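PDB 5OHU: soluble lytic murein transglycosylase, which turns over cell-wall peptidoglycan as a lytic transglycosylase, cutting its glycan strands both exolytically and endolytically. Local coordinates for residues A[482-485]-A[486-490]; A[559-562]-A[563-567]; A[580-583]-A[584-588]; A[611-614]-A[615-619]; A[630-633]-A[634-638]. All coordinates share one frame; numbering follows the deposited sequence.

Contact 1: residues A[482-485]-A[486-490]; sequences LVRE and AKNRG
E485 and R489, one helical turn apart near the end of helix 479-488, meet largely through a water. The direct salt bridge, E485 OE1 to R489 NH1, is long at 3.9 Å. Between them the water donates to E485 OE1 at 2.8 Å and accepts from R489 NH1 at 2.9 Å, lying at the edge of the guanidinium and in its plane. The two side chains run alongside each other with their flat groups 49° apart. Two successive kinks, at chi2 and chi3 (91°), turn the R489 chain so that NH1 faces the carboxylate.

N488 lies beside this pair. Its CB sits over one face of the R489 guanidinium, toward the rim, while its ND2 stays 4.1 Å from E485 OE1, the amide nearly perpendicular to the carboxylate. The same N488 ND2 is 4.0 Å from R484 CG, these two side chains running side by side.

Behind the side chains, the amides of A486, K487, N488 and R489 bond to the carbonyls four residues earlier; N488 N to R484 O, 2.8 Å, is the straightest. The helix then closes in a Schellman motif: G490, with positive phi, sends its N to K487 O, and L491 N returns to A486 O. Farther out, R552 and A555 of helix 547-564 touch E485, and S559 touches R489, while V483 and A486 pack on helix 493-504.

A buried carboxylate with two arginine side chains nearby is probably ionised, and the water bridges carboxylate and guanidinium, so the long ion pair is mainly solvent-mediated.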
loop_
_atom_site.group_PDB
_atom_site.type_symbol
_atom_site.label_atom_id
_atom_site.label_comp_id
_atom_site.label_asym_id
_atom_site.label_seq_id
_atom_site.Cartn_x
_atom_site.Cartn_y
_atom_site.Cartn_z
ATOM N N LEU A 482 14.094 20.765 15.119
ATOM C CA LEU A 482 12.683 20.413 15.279
ATOM C C LEU A 482 12.055 21.134 16.470
ATOM O O LEU A 482 10.953 21.691 16.358
ATOM C CB LEU A 482 12.527 18.903 15.419
ATOM C CG LEU A 482 12.679 18.039 14.157
ATOM C CD1 LEU A 482 12.362 16.598 14.454
ATOM C CD2 LEU A 482 11.690 18.488 13.108
ATOM N N VAL A 483 12.747 21.146 17.613
ATOM C CA VAL A 483 12.217 21.778 18.817
ATOM C C VAL A 483 12.149 23.293 18.645
ATOM O O VAL A 483 11.153 23.932 19.011
ATOM C CB VAL A 483 13.067 21.354 20.034
ATOM C CG1 VAL A 483 12.654 22.109 21.301
ATOM C CG2 VAL A 483 12.926 19.832 20.261
ATOM N N ARG A 484 13.189 23.890 18.057
ATOM C CA ARG A 484 13.209 25.332 17.844
ATOM C C ARG A 484 12.069 25.787 16.932
ATOM O O ARG A 484 11.337 26.728 17.258
ATOM C CB ARG A 484 14.564 25.749 17.268
ATOM C CG ARG A 484 14.612 27.205 16.867
ATOM C CD ARG A 484 15.948 27.589 16.305
ATOM N NE ARG A 484 17.011 27.069 17.162
ATOM C CZ ARG A 484 17.994 26.268 16.760
ATOM N NH1 ARG A 484 18.050 25.893 15.489
ATOM N NH2 ARG A 484 18.909 25.865 17.639
ATOM N N GLU A 485 11.897 25.139 15.782
ATOM C CA GLU A 485 10.855 25.606 14.875
ATOM C C GLU A 485 9.479 25.316 15.429
ATOM O O GLU A 485 8.552 26.109 15.231
ATOM C CB GLU A 485 11.025 25.009 13.480
ATOM C CG GLU A 485 12.435 25.239 12.929
ATOM C CD GLU A 485 12.670 26.687 12.533
ATOM O OE1 GLU A 485 11.688 27.356 12.118
ATOM O OE2 GLU A 485 13.836 27.160 12.678
ATOM N N ALA A 486 9.315 24.194 16.134
ATOM C CA ALA A 486 8.046 23.991 16.820
ATOM C C ALA A 486 7.763 25.144 17.777
ATOM O O ALA A 486 6.637 25.658 17.834
ATOM C CB ALA A 486 8.047 22.669 17.577
ATOM N N LYS A 487 8.782 25.565 18.532
ATOM C CA LYS A 487 8.609 26.659 19.478
ATOM C C LYS A 487 8.272 27.956 18.756
ATOM O O LYS A 487 7.312 28.640 19.118
ATOM C CB LYS A 487 9.874 26.824 20.321
ATOM C CG LYS A 487 9.766 27.960 21.330
ATOM C CD LYS A 487 10.815 27.870 22.423
ATOM C CE LYS A 487 10.932 29.196 23.141
ATOM N NZ LYS A 487 11.109 30.321 22.168
ATOM N N ASN A 488 9.059 28.302 17.722
ATOM C CA ASN A 488 8.792 29.491 16.908
ATOM C C ASN A 488 7.373 29.521 16.354
ATOM O O ASN A 488 6.737 30.581 16.321
ATOM C CB ASN A 488 9.786 29.577 15.751
ATOM C CG ASN A 488 11.196 29.906 16.208
ATOM O OD1 ASN A 488 11.455 30.129 17.392
ATOM N ND2 ASN A 488 12.123 29.913 15.261
ATOM N N ARG A 489 6.857 28.381 15.901
ATOM C CA ARG A 489 5.535 28.348 15.289
ATOM C C ARG A 489 4.423 27.997 16.277
ATOM O O ARG A 489 3.280 27.796 15.860
ATOM C CB ARG A 489 5.539 27.370 14.104
ATOM C CG ARG A 489 6.552 27.726 13.018
ATOM C CD ARG A 489 6.077 28.888 12.179
ATOM N NE ARG A 489 6.532 30.188 12.704
ATOM C CZ ARG A 489 7.784 30.657 12.665
ATOM N NH1 ARG A 489 8.758 29.951 12.106
ATOM N NH2 ARG A 489 8.052 31.846 13.181
ATOM N N GLY A 490 4.728 27.898 17.568
ATOM C CA GLY A 490 3.672 27.623 18.540
ATOM C C GLY A 490 3.071 26.231 18.495
ATOM O O GLY A 490 1.884 26.058 18.820
HETATM O O HOH W 1 9.210 27.363 10.885
#

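Contact 2: residues A[559-562]-A[563-567]; sequences SQVH and SQFNG
H562 and G567 face each other across the turn that ends helix 547-564. From CB, which lies against S563 N at 3.1 Å, the histidine chain leaves with CG anti to the backbone N (chi1 -179°), carrying the ring alongside the turn. H562 CG lies 3.9 Å from G567 CA and ND1 3.8 Å; CD2 and CE1 of H562 both come to 3.5 Å from the same CA, and NE2 to 3.3 Å. G567 CA thus sits over one face of the imidazole, 3.4 Å from its centroid and 17° off the normal, a close CH-pi contact.

The backbone sets this up. G567 N bonds to H562 O at 2.6 Å and N566 N to S563 O, the two bonds of a Schellman motif with N566 at positive phi; F565 N adds a weak bond to H562 O. One turn back, S559 O accepts from both the N and the OG of S563, so the serine hydroxyl folds back onto its own helix.

V561 CG1 touches F565 CD2, and V561 O lies at the edge of the phenyl ring. V561 and F565 look onto helix 569-578, F565 also reaching V583 of helix 580-586. Q560 rests on helix 524-534, and the H562 ring meets W495 of helix 493-504.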
loop_
_atom_site.group_PDB
_atom_site.type_symbol
_atom_site.label_atom_id
_atom_site.label_comp_id
_atom_site.label_asym_id
_atom_site.label_seq_id
_atom_site.Cartn_x
_atom_site.Cartn_y
_atom_site.Cartn_z
ATOM N N SER A 559 1.922 24.805 10.854
ATOM C CA SER A 559 1.250 25.726 11.764
ATOM C C SER A 559 0.073 26.420 11.090
ATOM O O SER A 559 -0.894 26.774 11.769
ATOM C CB SER A 559 2.243 26.751 12.315
ATOM O OG SER A 559 2.513 27.751 11.353
ATOM N N GLN A 560 0.141 26.627 9.769
ATOM C CA GLN A 560 -1.003 27.161 9.025
ATOM C C GLN A 560 -2.184 26.196 9.045
ATOM O O GLN A 560 -3.327 26.592 9.288
ATOM C CB GLN A 560 -0.603 27.449 7.576
ATOM C CG GLN A 560 0.108 28.771 7.366
ATOM C CD GLN A 560 0.450 29.025 5.899
ATOM O OE1 GLN A 560 1.011 28.165 5.212
ATOM N NE2 GLN A 560 0.096 30.210 5.412
ATOM N N VAL A 561 -1.937 24.927 8.739
ATOM C CA VAL A 561 -3.025 23.961 8.808
ATOM C C VAL A 561 -3.556 23.894 10.237
ATOM O O VAL A 561 -4.767 23.816 10.469
ATOM C CB VAL A 561 -2.547 22.592 8.293
ATOM C CG1 VAL A 561 -3.677 21.637 8.281
ATOM C CG2 VAL A 561 -2.006 22.729 6.875
ATOM N N HIS A 562 -2.658 24.017 11.210
ATOM C CA HIS A 562 -3.036 23.953 12.615
ATOM C C HIS A 562 -3.990 25.091 12.986
ATOM O O HIS A 562 -5.048 24.857 13.590
ATOM C CB HIS A 562 -1.752 23.976 13.451
ATOM C CG HIS A 562 -1.954 23.882 14.928
ATOM N ND1 HIS A 562 -1.648 24.921 15.777
ATOM C CD2 HIS A 562 -2.344 22.856 15.724
ATOM C CE1 HIS A 562 -1.866 24.557 17.031
ATOM N NE2 HIS A 562 -2.277 23.304 17.027
ATOM N N SER A 563 -3.653 26.333 12.628
ATOM C CA SER A 563 -4.591 27.396 12.988
ATOM C C SER A 563 -5.827 27.400 12.103
ATOM O O SER A 563 -6.892 27.812 12.559
ATOM C CB SER A 563 -3.926 28.783 12.979
ATOM O OG SER A 563 -3.065 28.935 11.887
ATOM N N GLN A 564 -5.732 26.898 10.880
ATOM C CA GLN A 564 -6.914 26.813 10.037
ATOM C C GLN A 564 -7.984 25.903 10.643
ATOM O O GLN A 564 -9.173 26.119 10.394
ATOM C CB GLN A 564 -6.497 26.345 8.644
ATOM C CG GLN A 564 -7.617 25.919 7.750
ATOM C CD GLN A 564 -7.161 25.670 6.327
ATOM O OE1 GLN A 564 -5.968 25.494 6.062
ATOM N NE2 GLN A 564 -8.112 25.649 5.403
ATOM N N PHE A 565 -7.596 24.927 11.469
ATOM C CA PHE A 565 -8.535 24.052 12.164
ATOM C C PHE A 565 -8.495 24.288 13.666
ATOM O O PHE A 565 -8.543 23.347 14.471
ATOM C CB PHE A 565 -8.262 22.587 11.819
ATOM C CG PHE A 565 -8.668 22.241 10.420
ATOM C CD1 PHE A 565 -10.006 21.986 10.117
ATOM C CD2 PHE A 565 -7.738 22.245 9.397
ATOM C CE1 PHE A 565 -10.409 21.696 8.835
ATOM C CE2 PHE A 565 -8.135 21.964 8.099
ATOM C CZ PHE A 565 -9.487 21.680 7.815
ATOM N N ASN A 566 -8.366 25.559 14.043
ATOM C CA ASN A 566 -8.502 26.022 15.425
ATOM C C ASN A 566 -7.544 25.306 16.372
ATOM O O ASN A 566 -7.867 25.057 17.530
ATOM C CB ASN A 566 -9.949 25.896 15.895
ATOM C CG ASN A 566 -10.900 26.677 15.001
ATOM O OD1 ASN A 566 -10.675 27.855 14.727
ATOM N ND2 ASN A 566 -11.938 26.012 14.503
ATOM N N GLY A 567 -6.340 25.003 15.889
ATOM C CA GLY A 567 -5.332 24.391 16.729
ATOM C C GLY A 567 -5.625 22.965 17.118
ATOM O O GLY A 567 -5.076 22.477 18.109
#

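Contact 3: residues A[580-583]-A[584-588]; sequences PGRV and RQWLK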
loop_
_atom_site.group_PDB
_atom_site.type_symbol
_atom_site.label_atom_id
_atom_site.label_comp_id
_atom_site.label_asym_id
_atom_site.label_seq_id
_atom_site.Cartn_x
_atom_site.Cartn_y
_atom_site.Cartn_z
ATOM N N PRO A 580 -7.171 20.361 3.232
ATOM C CA PRO A 580 -8.189 21.038 4.052
ATOM C C PRO A 580 -9.608 20.857 3.541
ATOM O O PRO A 580 -10.535 20.730 4.355
ATOM C CB PRO A 580 -7.746 22.503 4.000
ATOM C CG PRO A 580 -6.243 22.421 3.815
ATOM C CD PRO A 580 -6.054 21.252 2.869
ATOM N N GLY A 581 -9.802 20.815 2.221
ATOM C CA GLY A 581 -11.152 20.735 1.686
ATOM C C GLY A 581 -11.832 19.426 2.030
ATOM O O GLY A 581 -12.987 19.406 2.465
ATOM N N ARG A 582 -11.121 18.312 1.837
ATOM C CA ARG A 582 -11.666 17.021 2.232
ATOM C C ARG A 582 -12.047 17.006 3.709
ATOM O O ARG A 582 -13.069 16.422 4.083
ATOM C CB ARG A 582 -10.664 15.915 1.936
ATOM C CG ARG A 582 -10.672 15.469 0.508
ATOM C CD ARG A 582 -11.850 14.580 0.239
ATOM N NE ARG A 582 -11.672 13.872 -1.021
ATOM C CZ ARG A 582 -12.437 14.044 -2.091
ATOM N NH1 ARG A 582 -13.449 14.898 -2.047
ATOM N NH2 ARG A 582 -12.197 13.352 -3.199
ATOM N N VAL A 583 -11.232 17.628 4.566
ATOM C CA VAL A 583 -11.526 17.593 5.995
ATOM C C VAL A 583 -12.786 18.391 6.303
ATOM O O VAL A 583 -13.654 17.926 7.047
ATOM C CB VAL A 583 -10.320 18.077 6.816
ATOM C CG1 VAL A 583 -10.678 18.135 8.303
ATOM C CG2 VAL A 583 -9.137 17.138 6.583
ATOM N N ARG A 584 -12.930 19.583 5.715
ATOM C CA ARG A 584 -14.164 20.341 5.906
ATOM C C ARG A 584 -15.377 19.542 5.435
ATOM O O ARG A 584 -16.440 19.584 6.064
ATOM C CB ARG A 584 -14.069 21.691 5.191
ATOM C CG ARG A 584 -13.075 22.643 5.850
ATOM C CD ARG A 584 -13.053 24.038 5.218
ATOM N NE ARG A 584 -12.170 24.126 4.054
ATOM C CZ ARG A 584 -12.600 24.250 2.803
ATOM N NH1 ARG A 584 -13.904 24.309 2.556
ATOM N NH2 ARG A 584 -11.730 24.319 1.803
ATOM N N GLN A 585 -15.234 18.786 4.342
ATOM C CA GLN A 585 -16.328 17.916 3.916
ATOM C C GLN A 585 -16.649 16.870 4.973
ATOM O O GLN A 585 -17.821 16.553 5.203
ATOM C CB GLN A 585 -15.988 17.225 2.597
ATOM C CG GLN A 585 -15.860 18.155 1.410
ATOM C CD GLN A 585 -15.875 17.408 0.092
ATOM O OE1 GLN A 585 -15.007 16.574 -0.174
ATOM N NE2 GLN A 585 -16.866 17.703 -0.743
ATOM N N TRP A 586 -15.621 16.311 5.619
ATOM C CA TRP A 586 -15.852 15.310 6.653
ATOM C C TRP A 586 -16.390 15.907 7.949
ATOM O O TRP A 586 -16.717 15.159 8.873
ATOM C CB TRP A 586 -14.564 14.547 6.924
ATOM C CG TRP A 586 -14.019 13.861 5.711
ATOM C CD1 TRP A 586 -14.708 13.506 4.592
ATOM C CD2 TRP A 586 -12.664 13.448 5.495
ATOM N NE1 TRP A 586 -13.871 12.885 3.697
ATOM C CE2 TRP A 586 -12.610 12.840 4.223
ATOM C CE3 TRP A 586 -11.494 13.528 6.254
ATOM C CZ2 TRP A 586 -11.425 12.331 3.684
ATOM C CZ3 TRP A 586 -10.319 13.012 5.721
ATOM C CH2 TRP A 586 -10.295 12.421 4.452
ATOM N N LEU A 587 -16.505 17.223 8.032
ATOM C CA LEU A 587 -17.071 17.886 9.192
ATOM C C LEU A 587 -18.492 18.398 8.970
ATOM O O LEU A 587 -19.094 18.914 9.920
ATOM C CB LEU A 587 -16.168 19.052 9.600
ATOM C CG LEU A 587 -14.815 18.647 10.180
ATOM C CD1 LEU A 587 -13.922 19.859 10.335
ATOM C CD2 LEU A 587 -15.041 17.974 11.522
ATOM N N LYS A 588 -19.033 18.288 7.753
ATOM C CA LYS A 588 -20.335 18.873 7.442
ATOM C C LYS A 588 -21.414 18.297 8.346
ATOM O O LYS A 588 -21.524 17.078 8.505
ATOM C CB LYS A 588 -20.721 18.630 5.976
ATOM C CG LYS A 588 -19.771 19.188 4.921
ATOM C CD LYS A 588 -20.481 19.346 3.568
ATOM C CE LYS A 588 -19.585 19.003 2.372
ATOM N NZ LYS A 588 -19.691 17.550 1.996
#
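Helix 580-586, a two-turn helix in the lysozyme-like SLT domain, carries this contact, in which R582 and W586 meet one turn apart. W586 lays one face of its indole over R582 O, with CG 3.2 Å from that oxygen, while W586 N takes the same carbonyl in the regular helical bond. The benzo end of the indole touches the arginine stem, W586 CZ2 being 4.1 Å from R582 CB.

R582 then turns its head to Q585. Its NH1 donates to Q585 OE1 at 3.0 Å, in the carbonyl plane of the amide and at the edge of the guanidinium; with the two flat groups only 6° apart, the bond links them almost as one sheet. A bend at chi2 (-77°) swings the guanidinium across to the glutamine.

On the buried flank V583 spreads its methyls: CG2 reaches W586 CE3 at 4.3 Å and CG1 reaches L587 CD1 at 4.2 Å. V583 also packs on A574 and A575 of helix 569-578 and on W598, and the W586 ring meets F604 edge to face. The result is an amphipathic helix: a polar i to i+3 Arg-Gln pair on its exposed flank, and valine and tryptophan, with the leucine that follows, on its buried side.

Contact 4: residues A[611-614]-A[615-619]; sequences VQNV and LSYAV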
loop_
_atom_site.group_PDB
_atom_site.type_symbol
_atom_site.label_atom_id
_atom_site.label_comp_id
_atom_site.label_asym_id
_atom_site.label_seq_id
_atom_site.Cartn_x
_atom_site.Cartn_y
_atom_site.Cartn_z
ATOM N N VAL A 611 -3.754 9.556 10.593
ATOM C CA VAL A 611 -4.081 10.296 11.814
ATOM C C VAL A 611 -3.788 9.455 13.054
ATOM O O VAL A 611 -3.182 9.932 14.019
ATOM C CB VAL A 611 -5.558 10.738 11.777
ATOM C CG1 VAL A 611 -5.982 11.279 13.128
ATOM C CG2 VAL A 611 -5.783 11.794 10.657
ATOM N N GLN A 612 -4.244 8.201 13.064
ATOM C CA GLN A 612 -3.985 7.375 14.233
ATOM C C GLN A 612 -2.492 7.196 14.460
ATOM O O GLN A 612 -2.044 7.220 15.614
ATOM C CB GLN A 612 -4.700 6.035 14.111
ATOM C CG GLN A 612 -6.207 6.180 14.040
ATOM C CD GLN A 612 -6.926 4.840 13.950
ATOM O OE1 GLN A 612 -6.302 3.804 13.711
ATOM N NE2 GLN A 612 -8.249 4.854 14.153
ATOM N N ASN A 613 -1.702 7.082 13.384
ATOM C CA ASN A 613 -0.253 6.967 13.546
ATOM C C ASN A 613 0.329 8.231 14.180
ATOM O O ASN A 613 1.098 8.164 15.144
ATOM C CB ASN A 613 0.447 6.742 12.198
ATOM C CG ASN A 613 0.257 5.340 11.628
ATOM O OD1 ASN A 613 0.660 5.074 10.484
ATOM N ND2 ASN A 613 -0.455 4.488 12.349
ATOM N N VAL A 614 0.028 9.392 13.585
ATOM C CA VAL A 614 0.600 10.657 14.038
ATOM C C VAL A 614 0.250 10.913 15.498
ATOM O O VAL A 614 1.114 11.283 16.298
ATOM C CB VAL A 614 0.132 11.813 13.138
ATOM C CG1 VAL A 614 0.498 13.164 13.759
ATOM C CG2 VAL A 614 0.753 11.674 11.719
ATOM N N LEU A 615 -1.018 10.721 15.874
ATOM C CA LEU A 615 -1.387 10.946 17.267
ATOM C C LEU A 615 -0.646 9.986 18.182
ATOM O O LEU A 615 -0.179 10.382 19.254
ATOM C CB LEU A 615 -2.898 10.810 17.460
ATOM C CG LEU A 615 -3.726 11.904 16.777
ATOM C CD1 LEU A 615 -5.242 11.570 16.812
ATOM C CD2 LEU A 615 -3.450 13.267 17.430
ATOM N N SER A 616 -0.543 8.715 17.786
ATOM C CA SER A 616 0.157 7.742 18.620
ATOM C C SER A 616 1.637 8.087 18.725
ATOM O O SER A 616 2.229 7.993 19.805
ATOM C CB SER A 616 -0.023 6.332 18.047
ATOM O OG SER A 616 -1.387 5.928 18.092
ATOM N N TYR A 617 2.245 8.502 17.614
ATOM C CA TYR A 617 3.664 8.832 17.626
ATOM C C TYR A 617 3.934 10.039 18.510
ATOM O O TYR A 617 4.963 10.084 19.195
ATOM C CB TYR A 617 4.169 9.097 16.197
ATOM C CG TYR A 617 4.088 7.912 15.238
ATOM C CD1 TYR A 617 3.862 6.612 15.701
ATOM C CD2 TYR A 617 4.226 8.100 13.866
ATOM C CE1 TYR A 617 3.784 5.533 14.819
ATOM C CE2 TYR A 617 4.163 7.036 12.985
ATOM C CZ TYR A 617 3.946 5.756 13.466
ATOM O OH TYR A 617 3.875 4.707 12.582
ATOM N N ALA A 618 3.019 11.018 18.509
ATOM C CA ALA A 618 3.218 12.207 19.322
ATOM C C ALA A 618 3.230 11.858 20.799
ATOM O O ALA A 618 3.938 12.494 21.580
ATOM C CB ALA A 618 2.142 13.256 19.024
ATOM N N VAL A 619 2.446 10.857 21.209
ATOM C CA VAL A 619 2.510 10.413 22.593
ATOM C C VAL A 619 3.915 9.943 22.913
ATOM O O VAL A 619 4.515 10.341 23.921
ATOM C CB VAL A 619 1.479 9.303 22.866
ATOM C CG1 VAL A 619 1.696 8.737 24.245
ATOM C CG2 VAL A 619 0.067 9.839 22.756
#
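N613 and Y617 pair along one flank of helix 605-624, and their contact is of the CH-pi kind. N613 CB stands over the face of the tyrosine ring, 4.2 Å from its centroid and 27° off the normal, nearest to CE2 at 3.8 Å. The amide continues in the direction of the ring, the two planes 23° apart, so that N613 CG comes to 3.8 Å from Y617 OH. Nearer the backbone, N613 O also lies above this ring, 3.0 Å from Y617 CG. With CG beside its backbone N (chi1 -63°), Y617 lets the ring lean back along the helix over the preceding turn.

Among the hydrogen bonds, the amides of L615, S616, Y617 and A618 each take the carbonyl four residues back. Y617 N to N613 O, at 2.7 Å, points nearly along the C=O axis. S616 adds a second grip: its OG donates to Q612 O at 2.9 Å, and S616 N reaches the same oxygen from the opposite face of the carbonyl plane.

Apolar packing is carried by V611 CG1 against L615 CD1, 3.8 Å apart, the two chains pointing the same way toward I599 of helix 595-600. Outside, Q612 NE2 bonds to Y375 OH, and the Y617 ring meets F474.

In this largely buried contact the serine hydroxyl is satisfied by its own backbone, and the asparagine offers carbon to the ring while its OD1 takes a weak bond from Q502 NE2 of helix 493-504; polar groups are thereby accommodated among apolar neighbours.

Contact 5: residues A[630-633]-A[634-638]; sequences PIVD and WHERY
D633 N donates to E636 OE2 at 2.7 Å in an almost straight bond (N-H...O 176°), meeting the carboxylate from above its plane. E636 N returns to D633 O at 2.8 Å, closing a type I turn through W634 and H635. With CG beside the backbone N (chi1 -60°) and the rest extended, the glutamate reaches back alongside D633 to accept from the amide. The side-chain-to-backbone bond resembles one half of a capping box, but it closes a turn and not a helix.

The two acids lie side by side, D633 OD2 3.9 Å from E636 OE2. A water donating to D633 OD2 and to E636 OE1 (2.7 Å) links them, and R569 forms a salt bridge with E636 OE1, which probably offsets the repulsion. H635 ND1 approaches D633 CB at 3.7 Å, while its NE2 bonds to G567 O.

R637 crosses V632 obliquely. Its CG touches D633 O at 3.3 Å, and V632 CG2 lies over a face of the guanidinium. A second water joins V632 O to R637 NH1, sitting in the guanidinium plane and above a face of the W634 indole.

The turn links helix 605-624, on which I631 packs, to strand 638-639, the antiparallel partner of strand 593-594. R637 pairs by backbone with F595 and forms a salt bridge with D381 of helix 374-383.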
loop_
_atom_site.group_PDB
_atom_site.type_symbol
_atom_site.label_atom_id
_atom_site.label_comp_id
_atom_site.label_asym_id
_atom_site.label_seq_id
_atom_site.Cartn_x
_atom_site.Cartn_y
_atom_site.Cartn_z
ATOM N N PRO A 630 -0.884 13.692 25.877
ATOM C CA PRO A 630 -1.982 12.728 25.873
ATOM C C PRO A 630 -2.397 12.421 24.435
ATOM O O PRO A 630 -2.136 13.201 23.515
ATOM C CB PRO A 630 -3.106 13.459 26.621
ATOM C CG PRO A 630 -2.744 14.917 26.579
ATOM C CD PRO A 630 -1.266 15.012 26.399
ATOM N N ILE A 631 -3.102 11.299 24.247
ATOM C CA ILE A 631 -3.467 10.895 22.886
ATOM C C ILE A 631 -4.284 11.987 22.187
ATOM O O ILE A 631 -4.140 12.204 20.978
ATOM C CB ILE A 631 -4.199 9.541 22.898
ATOM C CG1 ILE A 631 -4.421 9.037 21.453
ATOM C CG2 ILE A 631 -5.530 9.616 23.659
ATOM C CD1 ILE A 631 -3.140 8.565 20.768
ATOM N N VAL A 632 -5.163 12.683 22.925
ATOM C CA VAL A 632 -5.760 13.933 22.465
ATOM C C VAL A 632 -5.824 14.903 23.634
ATOM O O VAL A 632 -5.933 14.516 24.801
ATOM C CB VAL A 632 -7.178 13.780 21.874
ATOM C CG1 VAL A 632 -7.124 13.207 20.455
ATOM C CG2 VAL A 632 -8.036 12.947 22.806
ATOM N N ASP A 633 -5.785 16.177 23.300
ATOM C CA ASP A 633 -5.874 17.235 24.289
ATOM C C ASP A 633 -7.329 17.537 24.631
ATOM O O ASP A 633 -8.248 17.208 23.876
ATOM C CB ASP A 633 -5.155 18.481 23.771
ATOM C CG ASP A 633 -3.647 18.323 23.824
ATOM O OD1 ASP A 633 -3.134 17.864 24.874
ATOM O OD2 ASP A 633 -2.983 18.635 22.823
ATOM N N TRP A 634 -7.525 18.158 25.802
ATOM C CA TRP A 634 -8.870 18.536 26.244
ATOM C C TRP A 634 -9.632 19.247 25.147
ATOM O O TRP A 634 -10.799 18.936 24.892
ATOM C CB TRP A 634 -8.813 19.457 27.464
ATOM C CG TRP A 634 -8.167 18.876 28.638
ATOM C CD1 TRP A 634 -7.049 19.343 29.276
ATOM C CD2 TRP A 634 -8.599 17.725 29.364
ATOM N NE1 TRP A 634 -6.738 18.537 30.334
ATOM C CE2 TRP A 634 -7.677 17.538 30.423
ATOM C CE3 TRP A 634 -9.669 16.824 29.215
ATOM C CZ2 TRP A 634 -7.787 16.483 31.339
ATOM C CZ3 TRP A 634 -9.789 15.766 30.125
ATOM C CH2 TRP A 634 -8.845 15.608 31.180
ATOM N N HIS A 635 -8.993 20.201 24.477
ATOM C CA HIS A 635 -9.751 20.976 23.507
ATOM C C HIS A 635 -10.023 20.222 22.218
ATOM O O HIS A 635 -10.743 20.744 21.368
ATOM C CB HIS A 635 -9.046 22.288 23.178
ATOM C CG HIS A 635 -7.816 22.131 22.342
ATOM N ND1 HIS A 635 -6.583 21.813 22.880
ATOM C CD2 HIS A 635 -7.616 22.297 21.011
ATOM C CE1 HIS A 635 -5.679 21.779 21.913
ATOM N NE2 HIS A 635 -6.280 22.069 20.770
ATOM N N GLU A 636 -9.472 19.019 22.057
ATOM C CA GLU A 636 -9.651 18.222 20.849
ATOM C C GLU A 636 -10.725 17.144 20.979
ATOM O O GLU A 636 -11.105 16.550 19.967
ATOM C CB GLU A 636 -8.314 17.562 20.471
ATOM C CG GLU A 636 -7.192 18.548 20.185
ATOM C CD GLU A 636 -5.821 17.875 20.047
ATOM O OE1 GLU A 636 -4.946 18.461 19.366
ATOM O OE2 GLU A 636 -5.633 16.769 20.633
ATOM N N ARG A 637 -11.235 16.885 22.188
ATOM C CA ARG A 637 -12.075 15.708 22.394
ATOM C C ARG A 637 -13.432 15.810 21.692
ATOM O O ARG A 637 -14.043 14.777 21.399
ATOM C CB ARG A 637 -12.246 15.460 23.894
ATOM C CG ARG A 637 -10.909 15.420 24.620
ATOM C CD ARG A 637 -11.014 14.984 26.069
ATOM N NE ARG A 637 -11.396 13.591 26.153
ATOM C CZ ARG A 637 -10.563 12.588 26.432
ATOM N NH1 ARG A 637 -9.284 12.821 26.672
ATOM N NH2 ARG A 637 -11.023 11.348 26.468
ATOM N N TYR A 638 -13.931 17.027 21.445
ATOM C CA TYR A 638 -15.147 17.254 20.671
ATOM C C TYR A 638 -14.907 18.384 19.686
ATOM O O TYR A 638 -14.125 19.300 19.956
ATOM C CB TYR A 638 -16.359 17.675 21.516
ATOM C CG TYR A 638 -16.905 16.648 22.449
ATOM C CD1 TYR A 638 -17.730 15.647 21.982
ATOM C CD2 TYR A 638 -16.623 16.694 23.814
ATOM C CE1 TYR A 638 -18.238 14.689 22.837
ATOM C CE2 TYR A 638 -17.132 15.751 24.670
ATOM C CZ TYR A 638 -17.952 14.750 24.169
ATOM O OH TYR A 638 -18.476 13.788 25.000
HETATM O O HOH W 2 -7.670 14.968 26.894
HETATM O O HOH W 3 -3.396 20.339 20.574
#

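In the fold
Contacts 1 to 5 follow one another along the C-terminal part of the chain, with none interleaved. The first three lie in the SLT domain, on helices 479-488, 547-564 and 580-586; contact 4 is on helix 605-624 and contact 5 in the loop after it. Centres of contacts 2 and 3 are about 14 Å apart and those of 4 and 5 about 12 Å, and each pair touches, F565 on V583 and V619 on I631. R489 CB packs on S559 CB to join contacts 1 and 2. Contacts 1 and 3 are the farthest apart, about 27 Å between centres. Through a probable hydrogen bond from H635 NE2 to G567 O, the loop of contact 5 ties the end of helix 547-564 to helix 605-624.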